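Local atomic coordinates of MutT/nudix family protein (Shewanella oneidensis, PDB entry 3GZ8), a protein that regulates transcription of NAD metabolism genes in an ADP-ribose-dependent way, with the Nudix domain described here binding ADP-ribose as one part of a longer DNA-binding protein. Residues Ala20-Val25 and Gly57-Glu62; Asp34-Val39 and Trp130-Asp135; Gly51-Pro56 and Leu137-Ala142. All coordinates share one frame; numbering follows the deposited sequence.

Contact 1: Ala20-Val25 and Gly57-Glu62; sequences AQLLTV and GGFIDE. With APR (adenosine-5-diphosphoribose), chain E.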
loop_
_atom_site.group_PDB
_atom_site.type_symbol
_atom_site.label_atom_id
_atom_site.label_comp_id
_atom_site.label_asym_id
_atom_site.label_seq_id
_atom_site.Cartn_x
_atom_site.Cartn_y
_atom_site.Cartn_z
ATOM N N ALA A 20 0.204 -5.125 -14.356
ATOM C CA ALA A 20 -0.101 -4.940 -12.951
ATOM C C ALA A 20 1.039 -5.484 -12.102
ATOM O O ALA A 20 1.881 -6.236 -12.582
ATOM C CB ALA A 20 -1.400 -5.618 -12.592
ATOM N N GLN A 21 1.053 -5.083 -10.839
ATOM C CA GLN A 21 2.083 -5.482 -9.898
ATOM C C GLN A 21 1.466 -6.484 -8.927
ATOM O O GLN A 21 0.241 -6.652 -8.923
ATOM C CB GLN A 21 2.584 -4.236 -9.164
ATOM C CG GLN A 21 3.345 -3.267 -10.065
ATOM C CD GLN A 21 2.456 -2.348 -10.883
ATOM O OE1 GLN A 21 1.399 -1.908 -10.429
ATOM N NE2 GLN A 21 2.886 -2.046 -12.096
ATOM N N LEU A 22 2.286 -7.162 -8.125
ATOM C CA LEU A 22 1.746 -8.023 -7.060
ATOM C C LEU A 22 1.324 -7.175 -5.898
ATOM O O LEU A 22 2.021 -6.235 -5.521
ATOM C CB LEU A 22 2.766 -9.036 -6.548
ATOM C CG LEU A 22 3.375 -10.111 -7.459
ATOM C CD1 LEU A 22 3.789 -11.260 -6.546
ATOM C CD2 LEU A 22 2.438 -10.630 -8.552
ATOM N N LEU A 23 0.187 -7.523 -5.313
ATOM C CA LEU A 23 -0.387 -6.758 -4.227
ATOM C C LEU A 23 -0.703 -7.700 -3.102
ATOM O O LEU A 23 -1.454 -8.665 -3.283
ATOM C CB LEU A 23 -1.654 -6.108 -4.730
ATOM C CG LEU A 23 -2.380 -4.972 -4.017
ATOM C CD1 LEU A 23 -1.487 -4.160 -3.051
ATOM C CD2 LEU A 23 -2.949 -4.072 -5.130
ATOM N N THR A 24 -0.109 -7.450 -1.939
ATOM C CA THR A 24 -0.259 -8.358 -0.814
ATOM C C THR A 24 -0.451 -7.599 0.481
ATOM O O THR A 24 -0.310 -6.366 0.522
ATOM C CB THR A 24 0.962 -9.301 -0.676
ATOM O OG1 THR A 24 2.167 -8.539 -0.589
ATOM C CG2 THR A 24 1.075 -10.263 -1.882
ATOM N N VAL A 25 -0.805 -8.342 1.530
ATOM C CA VAL A 25 -0.805 -7.824 2.893
ATOM C C VAL A 25 0.067 -8.724 3.744
ATOM O O VAL A 25 0.280 -9.887 3.385
ATOM C CB VAL A 25 -2.224 -7.716 3.508
ATOM C CG1 VAL A 25 -3.126 -6.860 2.646
ATOM C CG2 VAL A 25 -2.834 -9.085 3.735
ATOM N N GLY A 57 0.691 -13.719 5.576
ATOM C CA GLY A 57 0.247 -12.694 4.636
ATOM C C GLY A 57 -0.537 -13.291 3.477
ATOM O O GLY A 57 -1.056 -14.425 3.585
ATOM N N GLY A 58 -0.639 -12.550 2.367
ATOM C CA GLY A 58 -1.360 -13.076 1.231
ATOM C C GLY A 58 -1.972 -12.090 0.267
ATOM O O GLY A 58 -1.813 -10.862 0.400
ATOM N N PHE A 59 -2.689 -12.648 -0.705
ATOM C CA PHE A 59 -3.297 -11.885 -1.779
ATOM C C PHE A 59 -4.747 -11.542 -1.508
ATOM O O PHE A 59 -5.481 -12.284 -0.824
ATOM C CB PHE A 59 -3.215 -12.676 -3.077
ATOM C CG PHE A 59 -1.816 -12.883 -3.564
ATOM C CD1 PHE A 59 -1.209 -11.923 -4.366
ATOM C CD2 PHE A 59 -1.105 -14.040 -3.216
ATOM C CE1 PHE A 59 0.084 -12.102 -4.831
ATOM C CE2 PHE A 59 0.191 -14.230 -3.653
ATOM C CZ PHE A 59 0.795 -13.266 -4.484
ATOM N N ILE A 60 -5.158 -10.427 -2.084
ATOM C CA ILE A 60 -6.527 -9.978 -1.996
ATOM C C ILE A 60 -7.449 -10.951 -2.707
ATOM O O ILE A 60 -7.132 -11.435 -3.784
ATOM C CB ILE A 60 -6.662 -8.571 -2.623
ATOM C CG1 ILE A 60 -5.904 -7.550 -1.767
ATOM C CG2 ILE A 60 -8.142 -8.174 -2.815
ATOM C CD1 ILE A 60 -5.642 -6.246 -2.509
ATOM N N ASP A 61 -8.594 -11.256 -2.117
ATOM C CA ASP A 61 -9.577 -12.081 -2.821
ATOM C C ASP A 61 -10.833 -11.227 -3.027
ATOM O O ASP A 61 -11.654 -11.100 -2.121
ATOM C CB ASP A 61 -9.852 -13.350 -2.014
ATOM C CG ASP A 61 -10.783 -14.338 -2.727
ATOM O OD1 ASP A 61 -11.627 -13.906 -3.553
ATOM O OD2 ASP A 61 -10.676 -15.554 -2.443
ATOM N N GLU A 62 -10.964 -10.614 -4.206
ATOM C CA GLU A 62 -12.111 -9.713 -4.488
ATOM C C GLU A 62 -13.492 -10.380 -4.341
ATOM O O GLU A 62 -14.502 -9.702 -4.257
ATOM C CB GLU A 62 -12.020 -9.123 -5.885
ATOM C CG GLU A 62 -10.848 -8.203 -6.116
ATOM C CD GLU A 62 -10.843 -7.660 -7.522
ATOM O OE1 GLU A 62 -11.935 -7.517 -8.090
ATOM O OE2 GLU A 62 -9.761 -7.362 -8.059
HETATM N N1 APR E . -2.536 -12.884 -7.305
HETATM C C2 APR E . -3.490 -13.595 -6.658
HETATM N N3 APR E . -3.305 -14.863 -6.245
HETATM C C4 APR E . -2.110 -15.489 -6.458
HETATM C C5 APR E . -1.026 -14.760 -7.140
HETATM C C6 APR E . -1.302 -13.389 -7.580
HETATM N N6 APR E . -0.338 -12.676 -8.228
HETATM N N7 APR E . 0.023 -15.584 -7.223
HETATM C C8 APR E . -0.340 -16.750 -6.628
HETATM N N9 APR E . -1.614 -16.697 -6.189
HETATM C "C1'" APR E . -2.338 -17.778 -5.501
HETATM C "C2'" APR E . -1.936 -19.145 -6.037
HETATM O "O2'" APR E . -3.077 -20.015 -5.954
HETATM C "C3'" APR E . -0.901 -19.650 -5.059
HETATM O "O3'" APR E . -0.907 -21.076 -4.967
HETATM O "O4'" APR E . -1.990 -17.771 -4.121
HETATM C "C4'" APR E . -1.349 -18.991 -3.762
HETATM C "C5'" APR E . -0.209 -18.597 -2.860
HETATM O "O5'" APR E . -0.818 -18.182 -1.633
HETATM P PA APR E . 0.151 -17.859 -0.398
HETATM O O1A APR E . 1.125 -19.011 -0.180
HETATM O O2A APR E . -0.732 -17.400 0.713
HETATM O O3A APR E . 0.878 -16.596 -1.107
HETATM P PB APR E . 2.374 -16.139 -0.751
HETATM O O1B APR E . 3.327 -16.888 -1.621
HETATM O O2B APR E . 2.415 -16.177 0.748
HETATM O O5D APR E . 2.507 -14.622 -1.285
HETATM C C5D APR E . 2.229 -13.536 -0.392
HETATM O O4D APR E . 4.279 -12.401 -0.955
HETATM O O1D APR E . 5.402 -10.416 -1.475
HETATM C C1D APR E . 5.147 -11.393 -0.463
HETATM O O2D APR E . 5.386 -10.459 1.735
HETATM C C2D APR E . 4.416 -10.813 0.733
HETATM O O3D APR E . 3.810 -12.498 2.434
HETATM C C3D APR E . 3.435 -11.899 1.185
HETATM C C4D APR E . 3.553 -12.986 0.124
HETATM O O HOH W 1 -3.754 -9.131 -4.640
#

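Contact 2: Asp34-Val39 and Trp130-Asp135; sequences DQQLKV and WWPLAD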
loop_
_atom_site.group_PDB
_atom_site.type_symbol
_atom_site.label_atom_id
_atom_site.label_comp_id
_atom_site.label_asym_id
_atom_site.label_seq_id
_atom_site.Cartn_x
_atom_site.Cartn_y
_atom_site.Cartn_z
ATOM N N ASP A 34 4.483 -16.293 28.645
ATOM C CA ASP A 34 5.471 -16.837 29.587
ATOM C C ASP A 34 6.507 -15.748 29.846
ATOM O O ASP A 34 7.721 -16.006 29.808
ATOM C CB ASP A 34 6.178 -18.095 29.029
ATOM C CG ASP A 34 5.397 -19.401 29.275
ATOM O OD1 ASP A 34 4.722 -19.518 30.339
ATOM O OD2 ASP A 34 5.494 -20.318 28.400
ATOM N N GLN A 35 6.014 -14.530 30.074
ATOM C CA GLN A 35 6.839 -13.321 30.247
ATOM C C GLN A 35 7.559 -12.857 28.956
ATOM O O GLN A 35 8.063 -11.718 28.899
ATOM C CB GLN A 35 7.854 -13.497 31.383
ATOM C CG GLN A 35 7.294 -14.079 32.704
ATOM C CD GLN A 35 8.406 -14.319 33.765
ATOM O OE1 GLN A 35 9.359 -15.104 33.550
ATOM N NE2 GLN A 35 8.279 -13.638 34.908
ATOM N N GLN A 36 7.569 -13.716 27.930
ATOM C CA GLN A 36 8.378 -13.514 26.719
ATOM C C GLN A 36 7.702 -12.785 25.522
ATOM O O GLN A 36 6.587 -13.121 25.121
ATOM C CB GLN A 36 8.900 -14.860 26.230
ATOM C CG GLN A 36 10.007 -15.486 27.026
ATOM C CD GLN A 36 10.718 -16.602 26.231
ATOM O OE1 GLN A 36 10.199 -17.718 26.122
ATOM N NE2 GLN A 36 11.905 -16.295 25.668
ATOM N N LEU A 37 8.406 -11.824 24.931
ATOM C CA LEU A 37 7.979 -11.210 23.662
ATOM C C LEU A 37 8.036 -12.175 22.455
ATOM O O LEU A 37 9.107 -12.588 21.996
ATOM C CB LEU A 37 8.780 -9.932 23.354
ATOM C CG LEU A 37 8.338 -9.109 22.130
ATOM C CD1 LEU A 37 6.956 -8.493 22.324
ATOM C CD2 LEU A 37 9.327 -8.045 21.833
ATOM N N LYS A 38 6.874 -12.516 21.927
ATOM C CA LYS A 38 6.837 -13.430 20.803
ATOM C C LYS A 38 6.135 -12.835 19.574
ATOM O O LYS A 38 5.284 -11.939 19.690
ATOM C CB LYS A 38 6.209 -14.751 21.213
ATOM C CG LYS A 38 6.910 -15.424 22.367
ATOM C CD LYS A 38 6.194 -16.664 22.848
ATOM C CE LYS A 38 7.007 -17.376 23.929
ATOM N NZ LYS A 38 6.476 -18.734 24.189
ATOM N N VAL A 39 6.536 -13.332 18.404
ATOM C CA VAL A 39 5.955 -12.927 17.140
ATOM C C VAL A 39 5.429 -14.184 16.451
ATOM O O VAL A 39 6.054 -15.250 16.555
ATOM C CB VAL A 39 6.976 -12.151 16.239
ATOM C CG1 VAL A 39 8.064 -13.056 15.755
ATOM C CG2 VAL A 39 6.276 -11.482 15.039
ATOM N N TRP A 130 4.172 -19.078 17.720
ATOM C CA TRP A 130 4.720 -17.876 18.328
ATOM C C TRP A 130 6.164 -18.147 18.718
ATOM O O TRP A 130 6.420 -18.947 19.609
ATOM C CB TRP A 130 3.957 -17.492 19.569
ATOM C CG TRP A 130 2.531 -17.212 19.354
ATOM C CD1 TRP A 130 1.488 -18.095 19.464
ATOM C CD2 TRP A 130 1.949 -15.939 19.071
ATOM N NE1 TRP A 130 0.288 -17.446 19.253
ATOM C CE2 TRP A 130 0.545 -16.119 19.021
ATOM C CE3 TRP A 130 2.475 -14.660 18.854
ATOM C CZ2 TRP A 130 -0.328 -15.074 18.740
ATOM C CZ3 TRP A 130 1.603 -13.622 18.595
ATOM C CH2 TRP A 130 0.216 -13.832 18.535
ATOM N N TRP A 131 7.086 -17.495 18.012
ATOM C CA TRP A 131 8.511 -17.552 18.261
ATOM C C TRP A 131 8.969 -16.384 19.125
ATOM O O TRP A 131 8.590 -15.242 18.868
ATOM C CB TRP A 131 9.256 -17.471 16.927
ATOM C CG TRP A 131 9.148 -18.711 16.065
ATOM C CD1 TRP A 131 8.212 -18.963 15.102
ATOM C CD2 TRP A 131 10.016 -19.860 16.091
ATOM N NE1 TRP A 131 8.438 -20.196 14.530
ATOM C CE2 TRP A 131 9.539 -20.766 15.112
ATOM C CE3 TRP A 131 11.151 -20.209 16.842
ATOM C CZ2 TRP A 131 10.167 -22.000 14.852
ATOM C CZ3 TRP A 131 11.774 -21.443 16.594
ATOM C CH2 TRP A 131 11.281 -22.320 15.599
ATOM N N PRO A 132 9.820 -16.653 20.130
ATOM C CA PRO A 132 10.482 -15.576 20.893
ATOM C C PRO A 132 11.248 -14.664 19.931
ATOM O O PRO A 132 11.917 -15.179 19.023
ATOM C CB PRO A 132 11.477 -16.336 21.796
ATOM C CG PRO A 132 10.886 -17.718 21.934
ATOM C CD PRO A 132 10.234 -18.000 20.587
ATOM N N LEU A 133 11.166 -13.343 20.123
ATOM C CA LEU A 133 11.694 -12.405 19.122
ATOM C C LEU A 133 13.175 -12.602 18.847
ATOM O O LEU A 133 13.601 -12.584 17.684
ATOM C CB LEU A 133 11.390 -10.933 19.464
ATOM C CG LEU A 133 11.810 -9.845 18.453
ATOM C CD1 LEU A 133 11.154 -10.019 17.120
ATOM C CD2 LEU A 133 11.580 -8.426 18.961
ATOM N N ALA A 134 13.953 -12.812 19.903
ATOM C CA ALA A 134 15.399 -12.961 19.751
ATOM C C ALA A 134 15.743 -14.063 18.754
ATOM O O ALA A 134 16.596 -13.855 17.901
ATOM C CB ALA A 134 16.086 -13.198 21.103
ATOM N N ASP A 135 15.056 -15.205 18.830
ATOM C CA ASP A 135 15.259 -16.318 17.875
ATOM C C ASP A 135 14.962 -15.898 16.439
ATOM O O ASP A 135 15.591 -16.387 15.514
ATOM C CB ASP A 135 14.376 -17.535 18.194
ATOM C CG ASP A 135 14.440 -17.974 19.668
ATOM O OD1 ASP A 135 15.424 -17.668 20.395
ATOM O OD2 ASP A 135 13.475 -18.649 20.104
#

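Contact 3: Gly51-Pro56 and Leu137-Ala142; sequences GLWGLP and LQMPLA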
loop_
_atom_site.group_PDB
_atom_site.type_symbol
_atom_site.label_atom_id
_atom_site.label_comp_id
_atom_site.label_asym_id
_atom_site.label_seq_id
_atom_site.Cartn_x
_atom_site.Cartn_y
_atom_site.Cartn_z
ATOM N N GLY A 51 9.263 -23.881 2.622
ATOM C CA GLY A 51 9.847 -24.537 3.794
ATOM C C GLY A 51 10.294 -23.590 4.893
ATOM O O GLY A 51 10.400 -23.989 6.048
ATOM N N LEU A 52 10.563 -22.343 4.523
ATOM C CA LEU A 52 10.937 -21.259 5.459
ATOM C C LEU A 52 9.799 -20.682 6.284
ATOM O O LEU A 52 8.644 -20.676 5.872
ATOM C CB LEU A 52 11.580 -20.086 4.700
ATOM C CG LEU A 52 13.036 -20.228 4.266
ATOM C CD1 LEU A 52 13.183 -21.372 3.290
ATOM C CD2 LEU A 52 13.505 -18.916 3.634
ATOM N N TRP A 53 10.154 -20.176 7.453
ATOM C CA TRP A 53 9.228 -19.399 8.225
ATOM C C TRP A 53 9.212 -17.960 7.706
ATOM O O TRP A 53 10.228 -17.446 7.226
ATOM C CB TRP A 53 9.619 -19.434 9.693
ATOM C CG TRP A 53 9.553 -20.783 10.297
ATOM C CD1 TRP A 53 10.539 -21.746 10.284
ATOM C CD2 TRP A 53 8.450 -21.344 11.038
ATOM N NE1 TRP A 53 10.114 -22.861 10.974
ATOM C CE2 TRP A 53 8.839 -22.646 11.442
ATOM C CE3 TRP A 53 7.177 -20.874 11.391
ATOM C CZ2 TRP A 53 8.004 -23.476 12.186
ATOM C CZ3 TRP A 53 6.343 -21.689 12.120
ATOM C CH2 TRP A 53 6.760 -22.987 12.517
ATOM N N GLY A 54 8.037 -17.342 7.791
ATOM C CA GLY A 54 7.856 -15.903 7.556
ATOM C C GLY A 54 6.519 -15.478 8.144
ATOM O O GLY A 54 5.865 -16.273 8.860
ATOM N N LEU A 55 6.087 -14.256 7.801
ATOM C CA LEU A 55 4.843 -13.661 8.336
ATOM C C LEU A 55 3.587 -14.175 7.637
ATOM O O LEU A 55 3.603 -14.438 6.441
ATOM C CB LEU A 55 4.850 -12.132 8.217
ATOM C CG LEU A 55 5.951 -11.368 8.936
ATOM C CD1 LEU A 55 6.174 -9.969 8.292
ATOM C CD2 LEU A 55 5.637 -11.276 10.415
ATOM N N PRO A 56 2.481 -14.294 8.392
ATOM C CA PRO A 56 1.205 -14.640 7.770
ATOM C C PRO A 56 0.760 -13.492 6.885
ATOM O O PRO A 56 0.516 -12.404 7.397
ATOM C CB PRO A 56 0.248 -14.781 8.960
ATOM C CG PRO A 56 0.929 -14.094 10.116
ATOM C CD PRO A 56 2.383 -14.079 9.851
ATOM N N LEU A 137 15.305 -12.947 14.861
ATOM C CA LEU A 137 16.300 -12.057 14.227
ATOM C C LEU A 137 17.506 -12.788 13.590
ATOM O O LEU A 137 18.142 -12.263 12.676
ATOM C CB LEU A 137 16.761 -10.963 15.198
ATOM C CG LEU A 137 15.645 -10.191 15.925
ATOM C CD1 LEU A 137 16.223 -9.418 17.097
ATOM C CD2 LEU A 137 14.812 -9.287 15.001
ATOM N N GLN A 138 17.780 -14.003 14.058
ATOM C CA GLN A 138 18.871 -14.819 13.536
ATOM C C GLN A 138 18.369 -16.052 12.767
ATOM O O GLN A 138 19.105 -17.038 12.619
ATOM C CB GLN A 138 19.772 -15.273 14.681
ATOM C CG GLN A 138 20.243 -14.154 15.603
ATOM C CD GLN A 138 20.569 -14.667 16.992
ATOM O OE1 GLN A 138 20.878 -15.859 17.177
ATOM N NE2 GLN A 138 20.496 -13.773 17.989
ATOM N N MET A 139 17.115 -15.998 12.312
ATOM C CA MET A 139 16.513 -17.018 11.433
ATOM C C MET A 139 16.528 -16.525 9.992
ATOM O O MET A 139 16.448 -15.308 9.745
ATOM C CB MET A 139 15.050 -17.280 11.819
ATOM C CG MET A 139 14.756 -18.653 12.381
ATOM S SD MET A 139 13.074 -18.728 13.045
ATOM C CE MET A 139 12.835 -20.487 13.149
ATOM N N PRO A 140 16.627 -17.456 9.031
ATOM C CA PRO A 140 16.368 -17.003 7.663
ATOM C C PRO A 140 14.849 -16.916 7.446
ATOM O O PRO A 140 14.152 -17.914 7.609
ATOM C CB PRO A 140 17.033 -18.084 6.792
ATOM C CG PRO A 140 17.109 -19.323 7.668
ATOM C CD PRO A 140 17.102 -18.854 9.109
ATOM N N LEU A 141 14.332 -15.729 7.143
ATOM C CA LEU A 141 12.895 -15.559 6.947
ATOM C C LEU A 141 12.584 -15.194 5.500
ATOM O O LEU A 141 13.427 -14.663 4.779
ATOM C CB LEU A 141 12.310 -14.521 7.910
ATOM C CG LEU A 141 12.592 -14.741 9.412
ATOM C CD1 LEU A 141 12.289 -13.503 10.194
ATOM C CD2 LEU A 141 11.827 -15.906 10.017
ATOM N N ALA A 142 11.364 -15.507 5.083
ATOM C CA ALA A 142 10.918 -15.304 3.725
ATOM C C ALA A 142 10.952 -13.832 3.364
ATOM O O ALA A 142 10.779 -12.978 4.247
ATOM C CB ALA A 142 9.539 -15.836 3.578
#

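Contact 1: Ala20-Val25 and Gly57-Glu62
Val25 and Gly58 form an antiparallel hydrogen-bonded pair: Val25 N donates a hydrogen bond to Gly58 O (2.9 Å) and Gly58 N donates one to Val25 O (3.0 Å). The N-to-C directions of the short segments 22-25 and 57-59 make an angle of 141°, well short of straight antiparallel, and past this pair a water carries the connection: it donates to Leu23 O at 2.7 Å and accepts from Ile60 N at 3.2 Å. Glycine suits both positions: a CB on Gly57 would collide with Val25 O, and one on Gly58 would jam against the preceding carbonyl oxygen.

The apolar contacts centre on the Phe59 ring. Thr24 CG2 makes a CH-pi contact over one face, 3.9 Å from the centroid and 22° off the normal. The threonine rotamer puts CG2 beside the backbone N and turns OG1 to Val105 O and Thr106 OG1. Leu22 touches the ring edge, CD1 lying 4.2 Å from Phe59 CZ.

The ligand takes the opposite face, where adenine C5 of ADP-ribose sits 3.5 Å above the plane of the Phe59 ring, over its centre. Leu22 CD2 approaches adenine N6. A serine in place of Phe59 would probably strip the adenine of this aromatic surface and open a gap between it and Thr24 CG2. Asp99 and Asn46 of the same chain, and Tyr13 of the second subunit, hydrogen-bond the same nucleotide. Through Leu22, Thr24, Gly58 and Phe59, which line it, this strand pair forms one wall of the ADP-ribose pocket of the Nudix domain.

Contact 2: Asp34-Val39 and Trp130-Asp135
Lys38 lies across the backbone of Trp130-Pro132, and its aliphatic chain can be traced atom by atom. CB rests 3.4 Å from Trp131 O and 3.9 Å from Trp130 CB. CG, set beside the backbone N and anti to the carbonyl carbon (chi1 -57°), comes to 3.9 Å from Pro132 CA. CD then runs past Trp130 O and Trp130 CB, CE passes 4.4 Å from Pro132 CG, and NZ continues beyond without touching Trp130-Asp135. With every torsion beyond CG extended, the methylenes cross the Trp130 side chain at about a right angle.

Backbone bonds fix the register beneath it. Val39 and Trp131 are an antiparallel hydrogen-bonded pair: Val39 N reaches Trp131 O at 2.8 Å, and Trp131 N reaches Val39 O at 2.9 Å. Lys38 faces Pro132 as a non-hydrogen-bonded pair, so the missing N-H of the proline costs this ladder nothing. Pro132 is also the N-cap of helix 133-137. The next amide, Leu133 N, bonds to Leu37 O at 2.9 Å with a C=O...N angle of 161°, so an N-H of the first helical turn is satisfied by the neighbouring strand. Beside this bond, Leu37 CD2 and Leu133 CD2 touch at 3.7 Å, the two side chains pointing the same way. The Trp130 ring turns an edge to Lys38 O, while its NE1 bonds to Gln116 O.

In the Nudix-domain sheet, strand 36-44 pairs antiparallel with both 125-132 and 22-33, the latter through a Lys38-Thr31 backbone bond. Leu37 and Leu133 pack on helix 145-156, through Leu156 and Ile149 respectively, whereas Val39 reaches Val28 of strand 22-33 and Val136 of helix 133-137.

Contact 3: Gly51-Pro56 and Leu137-Ala142
Trp53 O is the point on which the tight half of this contact converges. Ala142 N donates to it at 3.1 Å, with an N-H...O angle of 150°. Leu141 CA adds a CA-H...O contact to Trp53 O at 3.3 Å, and Leu141 CD2 lies 3.6 Å from the same oxygen. CD2 also meets Trp53 CB at 4.2 Å. Close approach of the backbones depends on Gly54, because a CB there would point toward the loop and stand only 3.0 Å from Ala142 CB.

Beside this, Met139 and Trp53 make an oblique apolar contact. Met139 CE touches Trp53 CD1 at 3.9 Å, and Met139 SD is 5.3 Å from the centroid of the five-membered ring, a Met-aromatic approach. The methionine chain is extended beyond CG, which carries the thioether out to the indole, although chi1 (-113°) falls away from a staggered value. Trp131 meets the Trp53 ring edge-to-face and also packs on Met139. The loose side belongs to Leu52 and Pro140: Leu52 CD2 comes no nearer than 4.2 Å to Pro140 O, and the proline is exposed to solvent.

Within the domain, the loop between helices 133-137 and 145-156 is docked against the start of strand 53-59, and it packs further on Leu41 and Ile149 through Leu141. Between the segments there is one backbone hydrogen bond surrounded by carbon and sulfur contacts, with no salt bridge. This chemistry implies a docking that probably relies on a single main-chain hydrogen bond and apolar fit rather than on charge.

All the touching residues of contact 1 are buried and it belongs to the ligand site, whereas contacts 2 and 3 are partly buried and lie across the chain's centre from it. Contacts 1 and 3 share strand 53-59: its far end meets strand 22-33 and ADP-ribose, its beginning meets a loop. Contact 2 joins two other strands of the same sheet, about 28 Å from contact 1 between centres. Contacts 2 and 3 touch each other, Trp131 CH2 lying 3.4 Å from Met139 CE. All three use main-chain bonds, but aromatic chemistry serves the nucleotide in contact 1, lysine methylenes cover backbone in contact 2, and a thioether meets indole in contact 3.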